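Local coordinates for protein putative tryptophan halogenase (Xanthomonas campestris pv. campestris, PDB 6Y1W) that probably halogenates an aromatic substrate with the help of bound FAD, as expected of a flavin-dependent halogenase, at residues A27-A32 with R176-F181; F94-W97 with R102-I105; T264-R267 with G272-W275. All blocks are in the same frame, centred on the assembly; numbering follows the deposited sequence.

Interaction 1 (A27-A32 with R176-F181)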
ATOM      1  N   ALA A  27      25.641   4.803  -7.240  1.00 13.61           N
ATOM      2  CA  ALA A  27      24.960   3.504  -7.216  1.00 13.90           C
ATOM      3  C   ALA A  27      25.808   2.456  -6.519  1.00 14.40           C
ATOM      4  O   ALA A  27      25.316   1.706  -5.665  1.00 14.23           O
ATOM      5  CB  ALA A  27      24.618   3.049  -8.637  1.00 14.16           C
ATOM      6  N   GLY A  28      27.078   2.380  -6.894  1.00 13.99           N
ATOM      7  CA  GLY A  28      27.934   1.328  -6.363  1.00 12.55           C
ATOM      8  C   GLY A  28      28.180   1.508  -4.877  1.00 12.38           C
ATOM      9  O   GLY A  28      28.124   0.524  -4.106  1.00 14.15           O
ATOM     10  N   TRP A  29      28.450   2.753  -4.454  1.00 13.78           N
ATOM     11  CA  TRP A  29      28.800   2.928  -3.044  1.00 12.78           C
ATOM     12  C   TRP A  29      27.568   2.988  -2.160  1.00 13.17           C
ATOM     13  O   TRP A  29      27.657   2.649  -0.976  1.00 14.41           O
ATOM     14  CB  TRP A  29      29.718   4.156  -2.854  1.00 13.25           C
ATOM     15  CG  TRP A  29      31.118   3.878  -3.383  1.00 15.64           C
ATOM     16  CD1 TRP A  29      31.711   4.440  -4.479  1.00 14.82           C
ATOM     17  CD2 TRP A  29      32.062   2.928  -2.863  1.00 13.53           C
ATOM     18  NE1 TRP A  29      32.970   3.917  -4.651  1.00 14.66           N
ATOM     19  CE2 TRP A  29      33.201   2.976  -3.681  1.00 14.17           C
ATOM     20  CE3 TRP A  29      32.043   2.046  -1.783  1.00 17.90           C
ATOM     21  CZ2 TRP A  29      34.324   2.166  -3.458  1.00 17.96           C
ATOM     22  CZ3 TRP A  29      33.139   1.247  -1.559  1.00 16.07           C
ATOM     23  CH2 TRP A  29      34.273   1.306  -2.399  1.00 18.20           C
ATOM     24  N   MET A  30      26.403   3.408  -2.665  1.00 15.28           N
ATOM     25  CA  MET A  30      25.194   3.212  -1.868  1.00 13.80           C
ATOM     26  C   MET A  30      24.937   1.724  -1.657  1.00 13.71           C
ATOM     27  O   MET A  30      24.527   1.307  -0.568  1.00 14.40           O
ATOM     28  CB  MET A  30      23.970   3.867  -2.527  1.00 12.31           C
ATOM     29  CG  MET A  30      23.868   5.352  -2.405  1.00 13.42           C
ATOM     30  SD  MET A  30      22.462   6.101  -3.290  1.00 14.48           S
ATOM     31  CE  MET A  30      21.095   5.500  -2.292  1.00 17.41           C
ATOM     32  N   ALA A  31      25.153   0.909  -2.687  1.00 14.59           N
ATOM     33  CA  ALA A  31      24.934  -0.532  -2.543  1.00 13.04           C
ATOM     34  C   ALA A  31      25.951  -1.135  -1.586  1.00 14.51           C
ATOM     35  O   ALA A  31      25.603  -1.933  -0.705  1.00 15.22           O
ATOM     36  CB  ALA A  31      25.024  -1.202  -3.920  1.00 13.97           C
ATOM     37  N   ALA A  32      27.225  -0.763  -1.753  1.00 13.05           N
ATOM     38  CA  ALA A  32      28.260  -1.285  -0.871  1.00 13.05           C
ATOM     39  C   ALA A  32      27.986  -0.901   0.565  1.00 13.25           C
ATOM     40  O   ALA A  32      28.224  -1.693   1.478  1.00 14.82           O
ATOM     41  CB  ALA A  32      29.631  -0.753  -1.282  1.00 15.47           C
ATOM     42  N   ARG A 176      33.935   5.678   2.322  1.00 15.16           N
ATOM     43  CA  ARG A 176      34.571   5.637   3.643  1.00 18.92           C
ATOM     44  C   ARG A 176      33.765   4.776   4.604  1.00 23.60           C
ATOM     45  O   ARG A 176      34.304   3.909   5.306  1.00 19.54           O
ATOM     46  CB  ARG A 176      34.695   7.050   4.203  1.00 20.84           C
ATOM     47  CG  ARG A 176      35.741   7.909   3.546  1.00 33.81           C
ATOM     48  CD  ARG A 176      35.859   9.278   4.257  1.00 39.70           C
ATOM     49  NE  ARG A 176      35.992  10.374   3.296  1.00 50.63           N
ATOM     50  CZ  ARG A 176      37.087  10.594   2.569  1.00 55.81           C
ATOM     51  NH1 ARG A 176      38.141   9.794   2.693  1.00 44.12           N
ATOM     52  NH2 ARG A 176      37.130  11.612   1.714  1.00 56.75           N
ATOM     53  N   PHE A 177      32.461   5.008   4.641  1.00 17.62           N
ATOM     54  CA  PHE A 177      31.562   4.176   5.454  1.00 17.71           C
ATOM     55  C   PHE A 177      31.699   2.684   5.126  1.00 19.48           C
ATOM     56  O   PHE A 177      31.778   1.834   6.027  1.00 17.73           O
ATOM     57  CB  PHE A 177      30.144   4.704   5.208  1.00 17.26           C
ATOM     58  CG  PHE A 177      29.022   3.980   5.946  1.00 12.98           C
ATOM     59  CD1 PHE A 177      28.454   2.812   5.403  1.00 13.51           C
ATOM     60  CD2 PHE A 177      28.479   4.474   7.122  1.00 15.98           C
ATOM     61  CE1 PHE A 177      27.390   2.160   6.024  1.00 14.45           C
ATOM     62  CE2 PHE A 177      27.399   3.798   7.763  1.00 14.43           C
ATOM     63  CZ  PHE A 177      26.862   2.651   7.214  1.00 14.92           C
ATOM     64  N   SER A 178      31.692   2.357   3.837  1.00 14.98           N
ATOM     65  CA  SER A 178      31.728   0.974   3.366  1.00 15.99           C
ATOM     66  C   SER A 178      33.047   0.283   3.695  1.00 16.90           C
ATOM     67  O   SER A 178      33.057  -0.887   4.089  1.00 17.15           O
ATOM     68  CB  SER A 178      31.513   0.940   1.850  1.00 15.85           C
ATOM     69  OG  SER A 178      30.235   1.484   1.485  1.00 16.21           O
ATOM     70  N   GLU A 179      34.168   0.962   3.464  1.00 22.52           N
ATOM     71  CA  GLU A 179      35.448   0.344   3.760  1.00 22.65           C
ATOM     72  C   GLU A 179      35.540   0.004   5.246  1.00 20.03           C
ATOM     73  O   GLU A 179      36.176  -0.997   5.616  1.00 21.16           O
ATOM     74  CB  GLU A 179      36.579   1.260   3.270  1.00 22.74           C
ATOM     75  CG  GLU A 179      36.626   1.306   1.758  1.00 24.10           C
ATOM     76  CD  GLU A 179      37.657   2.276   1.193  1.00 24.31           C
ATOM     77  OE1 GLU A 179      38.187   3.121   1.941  1.00 32.77           O
ATOM     78  OE2 GLU A 179      37.909   2.164  -0.018  1.00 25.37           O
ATOM     79  N   GLY A 180      34.877   0.804   6.094  1.00 21.23           N
ATOM     80  CA  GLY A 180      34.820   0.540   7.521  1.00 24.99           C
ATOM     81  C   GLY A 180      34.091  -0.733   7.896  1.00 25.49           C
ATOM     82  O   GLY A 180      34.365  -1.328   8.941  1.00 27.14           O
ATOM     83  N   PHE A 181      33.169  -1.186   7.058  1.00 16.27           N
ATOM     84  CA  PHE A 181      32.520  -2.473   7.269  1.00 14.36           C
ATOM     85  C   PHE A 181      33.157  -3.588   6.447  1.00 17.90           C
ATOM     86  O   PHE A 181      32.572  -4.675   6.342  1.00 19.48           O
ATOM     87  CB  PHE A 181      31.035  -2.359   6.938  1.00 17.15           C
ATOM     88  CG  PHE A 181      30.257  -1.570   7.951  1.00 14.06           C
ATOM     89  CD1 PHE A 181      30.022  -2.105   9.175  1.00 16.26           C
ATOM     90  CD2 PHE A 181      29.780  -0.277   7.678  1.00 15.10           C
ATOM     91  CE1 PHE A 181      29.303  -1.412  10.130  1.00 17.61           C
ATOM     92  CE2 PHE A 181      29.057   0.425   8.646  1.00 20.63           C
ATOM     93  CZ  PHE A 181      28.826  -0.135   9.862  1.00 21.57           C
TER
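Ser178 OG is hydrogen-bonded to Leu174 O one turn back in its own helix, and it also packs against helix 25-39: Ala32 C lies 3.4 Å from Ser178 OG, and Ala32 CB 3.6 Å from the same oxygen. The hydroxyl sits beside its backbone N, anti to the carbonyl carbon (chi1 -61°), which brings it within reach of Leu174 O. Trp29 packs on the serine as well. Its indole meets the serine at the edge of the benzo ring, with Trp29 CE3 3.8 Å from Ser178 OG, close to the ring plane, while the serine methylene packs on CE3 and CZ3. The indole nitrogen is bonded elsewhere, to Glu49. Glu179 comes only loosely near the ring, and its carboxylate is paired with Arg175.

The short helical segments cross at 38° with their axes 9.2 Å apart. Segment 27-32 belongs to the helix that follows the first strand of the predicted FAD-binding, Rossmann-type part of the fold; Ala27 is among the predicted FAD residues, and Gly28 fits the last glycine of a GxGxxG pattern. No hydrogen bond crosses between the segments and the serine hydroxyl is satisfied within its own helix, so they are joined by van der Waals packing in a largely buried interface.

Interaction 2 (F94-W97 with R102-I105); sequences FEHW and RHYI. With BUD ((2S,3S)-butane-2,3-diol), chain J.
Arg102 O faces His96 N at 3.5 Å, too loosely for a hydrogen bond, and turns instead to a water. The water donates to Arg102 O at 2.7 Å and to Phe94 O, and accepts the N-H of Trp97. It fills in where the first strand turns a corner at His96 and Trp97 and direct strand pairing stops.

His103 comes next, and its ring does the bridging. Its ND1 takes a weak, bent hydrogen bond from His96 N (3.0 Å, 134° at the hydrogen), the donor lying at the ring edge near its plane. From the same ring, CE1 points at the face of the His96 imidazole, 3.5 Å from His96 ND1, making a T-shaped pair with planes at 83°. That ND1 is hydrogen-bonded to Asp101 N in the turn. BUD C4 rests on the opposite face of His96, 3.6 Å from its CG, so that imidazole is sandwiched between His103 and the diol. Glu95 CG lies over one face of His103 as a CH-pi contact; its carboxylate goes to Arg267.

Tyr104 makes the antiparallel hydrogen-bonded pair with Phe94: Phe94 N to Tyr104 O at 2.8 Å, Tyr104 N to Phe94 O at 3.0 Å. With CG between backbone N and carbonyl carbon (chi1 72°), the phenol lies alongside Phe94, whose CB sits over its face, 3.5 Å from Tyr104 CE1. The phenol oxygen lies over the Phe94 ring and bonds to Gln452. Phe94 also packs on Glu347, so this beta hairpin borders the predicted tryptophan site.

Phe94 O thus accepts both a backbone N-H and the water, and the regular pairing is continued toward the turn by that water and a weak histidine bond.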
ATOM      1  N   PHE A  94       7.884  24.783  -9.827  1.00 11.53           N
ATOM      2  CA  PHE A  94       7.645  24.504 -11.241  1.00 13.27           C
ATOM      3  C   PHE A  94       7.225  25.790 -11.924  1.00 14.52           C
ATOM      4  O   PHE A  94       6.116  26.278 -11.701  1.00 15.70           O
ATOM      5  CB  PHE A  94       6.569  23.430 -11.402  1.00 12.96           C
ATOM      6  CG  PHE A  94       7.106  22.041 -11.177  1.00 10.43           C
ATOM      7  CD1 PHE A  94       7.786  21.393 -12.220  1.00 14.87           C
ATOM      8  CD2 PHE A  94       7.048  21.433  -9.928  1.00 13.47           C
ATOM      9  CE1 PHE A  94       8.367  20.108 -12.021  1.00 15.22           C
ATOM     10  CE2 PHE A  94       7.601  20.134  -9.732  1.00 11.61           C
ATOM     11  CZ  PHE A  94       8.277  19.494 -10.774  1.00 13.32           C
ATOM     12  N   GLU A  95       8.120  26.341 -12.726  1.00 13.91           N
ATOM     13  CA  GLU A  95       7.881  27.601 -13.432  1.00 14.85           C
ATOM     14  C   GLU A  95       7.635  27.348 -14.916  1.00 13.61           C
ATOM     15  O   GLU A  95       8.401  26.623 -15.567  1.00 15.43           O
ATOM     16  CB  GLU A  95       9.067  28.539 -13.230  1.00 14.34           C
ATOM     17  CG  GLU A  95       9.258  28.958 -11.791  1.00 15.03           C
ATOM     18  CD  GLU A  95      10.441  29.882 -11.577  1.00 20.27           C
ATOM     19  OE1 GLU A  95      11.267  30.027 -12.499  1.00 19.88           O
ATOM     20  OE2 GLU A  95      10.524  30.482 -10.480  1.00 21.55           O
ATOM     21  N   HIS A  96       6.543  27.950 -15.445  1.00 13.80           N
ATOM     22  CA  HIS A  96       6.222  27.970 -16.876  1.00 13.78           C
ATOM     23  C   HIS A  96       5.715  26.616 -17.388  1.00 15.06           C
ATOM     24  O   HIS A  96       5.762  26.362 -18.602  1.00 17.45           O
ATOM     25  CB  HIS A  96       7.412  28.425 -17.761  1.00 15.25           C
ATOM     26  CG  HIS A  96       7.931  29.811 -17.473  1.00 16.01           C
ATOM     27  ND1 HIS A  96       7.175  30.963 -17.631  1.00 16.39           N
ATOM     28  CD2 HIS A  96       9.177  30.220 -17.128  1.00 20.04           C
ATOM     29  CE1 HIS A  96       7.924  32.014 -17.336  1.00 21.16           C
ATOM     30  NE2 HIS A  96       9.144  31.593 -17.040  1.00 19.01           N
ATOM     31  N   TRP A  97       5.250  25.722 -16.500  1.00 13.28           N
ATOM     32  CA  TRP A  97       4.755  24.419 -16.938  1.00 15.94           C
ATOM     33  C   TRP A  97       3.273  24.486 -17.311  1.00 16.14           C
ATOM     34  O   TRP A  97       2.881  24.046 -18.405  1.00 17.51           O
ATOM     35  CB  TRP A  97       4.992  23.351 -15.836  1.00 15.15           C
ATOM     36  CG  TRP A  97       6.448  22.987 -15.717  1.00 14.53           C
ATOM     37  CD1 TRP A  97       7.411  23.641 -14.989  1.00 14.37           C
ATOM     38  CD2 TRP A  97       7.113  21.883 -16.353  1.00 15.28           C
ATOM     39  NE1 TRP A  97       8.629  23.040 -15.170  1.00 14.59           N
ATOM     40  CE2 TRP A  97       8.482  21.959 -15.992  1.00 15.39           C
ATOM     41  CE3 TRP A  97       6.689  20.849 -17.196  1.00 13.49           C
ATOM     42  CZ2 TRP A  97       9.428  21.052 -16.447  1.00 14.68           C
ATOM     43  CZ3 TRP A  97       7.635  19.958 -17.667  1.00 15.01           C
ATOM     44  CH2 TRP A  97       8.993  20.058 -17.284  1.00 15.36           C
ATOM     45  N   ARG A 102       2.909  31.111 -15.564  1.00 17.01           N
ATOM     46  CA  ARG A 102       2.048  30.531 -14.543  1.00 13.62           C
ATOM     47  C   ARG A 102       2.833  29.460 -13.820  1.00 16.19           C
ATOM     48  O   ARG A 102       3.187  28.440 -14.426  1.00 20.32           O
ATOM     49  CB  ARG A 102       0.773  29.941 -15.140  1.00 20.22           C
ATOM     50  CG  ARG A 102      -0.023  31.051 -15.852  1.00 20.74           C
ATOM     51  CD  ARG A 102      -1.403  30.621 -16.231  1.00 25.31           C
ATOM     52  NE  ARG A 102      -2.314  30.602 -15.071  1.00 25.06           N
ATOM     53  CZ  ARG A 102      -3.619  30.381 -15.187  1.00 24.19           C
ATOM     54  NH1 ARG A 102      -4.146  30.169 -16.399  1.00 28.83           N
ATOM     55  NH2 ARG A 102      -4.392  30.365 -14.105  1.00 25.86           N
ATOM     56  N   HIS A 103       3.048  29.677 -12.530  1.00 15.73           N
ATOM     57  CA  HIS A 103       3.969  28.897 -11.708  1.00 15.97           C
ATOM     58  C   HIS A 103       3.236  28.279 -10.530  1.00 17.11           C
ATOM     59  O   HIS A 103       2.159  28.717 -10.144  1.00 17.64           O
ATOM     60  CB  HIS A 103       5.099  29.800 -11.188  1.00 16.40           C
ATOM     61  CG  HIS A 103       5.666  30.686 -12.239  1.00 18.53           C
ATOM     62  ND1 HIS A 103       6.058  30.211 -13.475  1.00 15.80           N
ATOM     63  CD2 HIS A 103       5.842  32.028 -12.275  1.00 21.57           C
ATOM     64  CE1 HIS A 103       6.520  31.214 -14.203  1.00 17.84           C
ATOM     65  NE2 HIS A 103       6.387  32.328 -13.502  1.00 23.97           N
ATOM     66  N   TYR A 104       3.834  27.242  -9.950  1.00 14.39           N
ATOM     67  CA  TYR A 104       3.312  26.673  -8.707  1.00 11.77           C
ATOM     68  C   TYR A 104       4.452  25.913  -8.045  1.00 11.18           C
ATOM     69  O   TYR A 104       5.529  25.757  -8.625  1.00 15.25           O
ATOM     70  CB  TYR A 104       2.094  25.730  -8.960  1.00 15.19           C
ATOM     71  CG  TYR A 104       2.497  24.401  -9.614  1.00 13.96           C
ATOM     72  CD1 TYR A 104       2.740  24.301 -10.994  1.00 14.38           C
ATOM     73  CD2 TYR A 104       2.672  23.264  -8.845  1.00 13.13           C
ATOM     74  CE1 TYR A 104       3.137  23.119 -11.573  1.00 14.00           C
ATOM     75  CE2 TYR A 104       3.082  22.084  -9.413  1.00 13.29           C
ATOM     76  CZ  TYR A 104       3.310  22.002 -10.772  1.00 16.25           C
ATOM     77  OH  TYR A 104       3.729  20.807 -11.353  1.00 14.91           O
ATOM     78  N   ILE A 105       4.197  25.432  -6.827  1.00 11.78           N
ATOM     79  CA  ILE A 105       5.177  24.630  -6.080  1.00 13.75           C
ATOM     80  C   ILE A 105       4.592  23.253  -5.798  1.00 13.29           C
ATOM     81  O   ILE A 105       3.435  23.128  -5.359  1.00 15.65           O
ATOM     82  CB  ILE A 105       5.579  25.322  -4.755  1.00 12.90           C
ATOM     83  CG1 ILE A 105       6.322  26.627  -5.063  1.00 15.82           C
ATOM     84  CG2 ILE A 105       6.472  24.410  -3.880  1.00 14.27           C
ATOM     85  CD1 ILE A 105       6.401  27.535  -3.808  1.00 18.09           C
TER
HETATM   86  C1  BUD J 608       9.969  32.628 -21.983  1.00 42.60           C
HETATM   87  O1  BUD J 608      10.812  31.179 -23.766  1.00 37.80           O
HETATM   88  C2  BUD J 608      10.372  31.222 -22.431  1.00 40.56           C
HETATM   89  O2  BUD J 608       9.503  29.136 -23.040  1.00 23.60           O
HETATM   90  C3  BUD J 608       9.158  30.309 -22.369  1.00 35.79           C
HETATM   91  C4  BUD J 608       8.828  29.939 -20.924  1.00 27.37           C
HETATM   92  O   HOH W   1       4.053  25.967 -13.809  1.00 16.95           O

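Interaction 3 (T264-R267 with G272-W275)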
ATOM      1  N   THR A 264      14.241  23.136  -5.025  1.00 12.42           N
ATOM      2  CA  THR A 264      14.832  22.936  -6.343  1.00 13.12           C
ATOM      3  C   THR A 264      13.964  23.686  -7.330  1.00 12.11           C
ATOM      4  O   THR A 264      12.742  23.683  -7.189  1.00 14.41           O
ATOM      5  CB  THR A 264      14.840  21.436  -6.663  1.00 13.92           C
ATOM      6  OG1 THR A 264      15.751  20.764  -5.782  1.00 17.14           O
ATOM      7  CG2 THR A 264      15.201  21.197  -8.136  1.00 16.98           C
ATOM      8  N   ARG A 265      14.583  24.355  -8.304  1.00 13.20           N
ATOM      9  CA  ARG A 265      13.801  25.051  -9.323  1.00 12.36           C
ATOM     10  C   ARG A 265      13.775  24.228 -10.598  1.00 14.69           C
ATOM     11  O   ARG A 265      14.813  23.730 -11.036  1.00 14.78           O
ATOM     12  CB  ARG A 265      14.364  26.450  -9.584  1.00 15.36           C
ATOM     13  CG  ARG A 265      13.409  27.344 -10.393  1.00 15.68           C
ATOM     14  CD  ARG A 265      13.973  28.762 -10.450  1.00 15.15           C
ATOM     15  NE  ARG A 265      15.031  28.860 -11.448  1.00 19.61           N
ATOM     16  CZ  ARG A 265      15.882  29.876 -11.536  1.00 25.29           C
ATOM     17  NH1 ARG A 265      15.788  30.882 -10.658  1.00 22.12           N
ATOM     18  NH2 ARG A 265      16.800  29.887 -12.505  1.00 16.94           N
ATOM     19  N   ALA A 266      12.573  24.080 -11.184  1.00 11.91           N
ATOM     20  CA  ALA A 266      12.367  23.382 -12.458  1.00 13.36           C
ATOM     21  C   ALA A 266      11.677  24.356 -13.398  1.00 15.52           C
ATOM     22  O   ALA A 266      10.451  24.517 -13.329  1.00 13.96           O
ATOM     23  CB  ALA A 266      11.507  22.135 -12.266  1.00 13.17           C
ATOM     24  N   ARG A 267      12.454  25.011 -14.273  1.00 12.86           N
ATOM     25  CA  ARG A 267      11.926  26.117 -15.067  1.00 12.24           C
ATOM     26  C   ARG A 267      11.770  25.651 -16.508  1.00 13.91           C
ATOM     27  O   ARG A 267      12.774  25.481 -17.213  1.00 14.39           O
ATOM     28  CB  ARG A 267      12.853  27.320 -14.993  1.00 14.27           C
ATOM     29  CG  ARG A 267      12.337  28.503 -15.881  1.00 14.87           C
ATOM     30  CD  ARG A 267      13.315  29.689 -15.784  1.00 16.24           C
ATOM     31  NE  ARG A 267      13.111  30.341 -14.490  1.00 15.93           N
ATOM     32  CZ  ARG A 267      13.850  31.359 -14.059  1.00 19.85           C
ATOM     33  NH1 ARG A 267      14.856  31.813 -14.815  1.00 17.94           N
ATOM     34  NH2 ARG A 267      13.575  31.917 -12.888  1.00 19.66           N
ATOM     35  N   GLY A 272      12.208  22.063 -23.374  1.00 16.81           N
ATOM     36  CA  GLY A 272      12.884  21.410 -22.263  1.00 18.38           C
ATOM     37  C   GLY A 272      12.699  22.245 -21.015  1.00 17.33           C
ATOM     38  O   GLY A 272      11.792  23.070 -20.941  1.00 16.98           O
ATOM     39  N   TRP A 273      13.583  22.017 -20.041  1.00 13.02           N
ATOM     40  CA  TRP A 273      13.448  22.709 -18.776  1.00 13.60           C
ATOM     41  C   TRP A 273      14.807  22.779 -18.100  1.00 14.20           C
ATOM     42  O   TRP A 273      15.726  22.038 -18.445  1.00 13.85           O
ATOM     43  CB  TRP A 273      12.412  22.013 -17.880  1.00 13.09           C
ATOM     44  CG  TRP A 273      12.815  20.636 -17.417  1.00 14.33           C
ATOM     45  CD1 TRP A 273      12.641  19.480 -18.095  1.00 14.70           C
ATOM     46  CD2 TRP A 273      13.432  20.291 -16.171  1.00 13.85           C
ATOM     47  NE1 TRP A 273      13.161  18.410 -17.378  1.00 14.12           N
ATOM     48  CE2 TRP A 273      13.634  18.892 -16.181  1.00 12.14           C
ATOM     49  CE3 TRP A 273      13.844  21.026 -15.052  1.00 14.54           C
ATOM     50  CZ2 TRP A 273      14.230  18.214 -15.109  1.00 12.54           C
ATOM     51  CZ3 TRP A 273      14.427  20.360 -13.994  1.00 14.60           C
ATOM     52  CH2 TRP A 273      14.616  18.969 -14.022  1.00 13.73           C
ATOM     53  N   MET A 274      14.919  23.678 -17.105  1.00 15.27           N
ATOM     54  CA  MET A 274      16.206  23.918 -16.452  1.00 13.05           C
ATOM     55  C   MET A 274      16.086  23.644 -14.965  1.00 13.00           C
ATOM     56  O   MET A 274      15.111  24.049 -14.337  1.00 13.20           O
ATOM     57  CB  MET A 274      16.647  25.373 -16.653  1.00 14.60           C
ATOM     58  CG  MET A 274      17.169  25.667 -18.072  1.00 14.25           C
ATOM     59  SD  MET A 274      17.151  27.479 -18.292  1.00 16.35           S
ATOM     60  CE  MET A 274      15.435  27.892 -18.655  1.00 18.11           C
ATOM     61  N   TRP A 275      17.102  22.992 -14.382  1.00 12.25           N
ATOM     62  CA  TRP A 275      17.151  22.891 -12.931  1.00 11.23           C
ATOM     63  C   TRP A 275      18.091  23.927 -12.324  1.00 14.52           C
ATOM     64  O   TRP A 275      19.079  24.353 -12.942  1.00 14.76           O
ATOM     65  CB  TRP A 275      17.615  21.501 -12.457  1.00 12.97           C
ATOM     66  CG  TRP A 275      19.088  21.135 -12.607  1.00 17.80           C
ATOM     67  CD1 TRP A 275      20.138  21.476 -11.756  1.00 14.50           C
ATOM     68  CD2 TRP A 275      19.647  20.270 -13.599  1.00 15.60           C
ATOM     69  NE1 TRP A 275      21.313  20.885 -12.198  1.00 14.56           N
ATOM     70  CE2 TRP A 275      21.038  20.166 -13.340  1.00 15.64           C
ATOM     71  CE3 TRP A 275      19.113  19.598 -14.712  1.00 14.55           C
ATOM     72  CZ2 TRP A 275      21.885  19.376 -14.114  1.00 18.18           C
ATOM     73  CZ3 TRP A 275      19.962  18.836 -15.492  1.00 20.58           C
ATOM     74  CH2 TRP A 275      21.341  18.747 -15.208  1.00 21.27           C
TER
HETATM   75  O   HOH W   2      15.763  26.616 -13.090  1.00 17.12           O
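Arg267 and Met274 form an antiparallel hydrogen-bonded pair, Arg267 N to Met274 O at 2.8 Å and Met274 N to Arg267 O at 2.8 Å, between strands whose directions differ by 159°. The next pair, Ala266 with Trp275, is non-hydrogen-bonded, and there Trp275 CA makes a C-H...O contact with Arg265 O at 3.1 Å.

Ala266, Trp273 and Trp275 share one face of the sheet. Placing CG between the backbone N and the carbonyl carbon (chi1 66°) swings the Trp273 indole back across to the neighbouring strand, where Ala266 CB lies obliquely against the benzo ring, 3.8 Å from Trp273 CE3. The indole nitrogen reaches Glu344, and the ring also meets Trp97.

On the other face, Arg267 extends from its strand with CG anti to the backbone N (chi1 178°), and its CD packs 4.0 Å from Met274 CE, the two chains crossing at an angle before the arginine bends away at chi3. Its guanidinium lies on that of Arg265, with Arg267 NH2 3.3 Å above the Arg265 plane and over its centre. Glu95 forms a salt bridge with Arg267 NE, and Asn306 binds NH1; the nearby carboxylate probably offsets the cost of stacking two cations.

A water at the edge of the Arg265 guanidinium accepts from Arg265 NE at 2.9 Å and donates to Met274 O at 2.9 Å. Met274 O therefore takes two hydrogen bonds, one from the backbone and one from the water, and the same carbonyl that pairs the strands of this beta hairpin also holds the Arg265 side chain, through the water.

Overall arrangement
Interaction 1 lies in the predicted FAD-binding part of the fold, on the opposite side of the chain's centre from the other two, its centre about 38 Å from that of interaction 2 and 31 Å from that of interaction 3. It is buried helix packing, whereas interactions 2 and 3 are partly buried hairpins of one mixed sheet, their centres about 10 Å apart. Strands 91-99 and 263-268 are neighbours there, and the hairpins meet through a salt bridge, an indole N-H facing a backbone carbonyl, and tryptophan packing. Strand 102-107 is outermost within the chain, and its contact mixes aromatics with exposed histidine; interaction 3, further in, sets tryptophans against one face and arginines against the other.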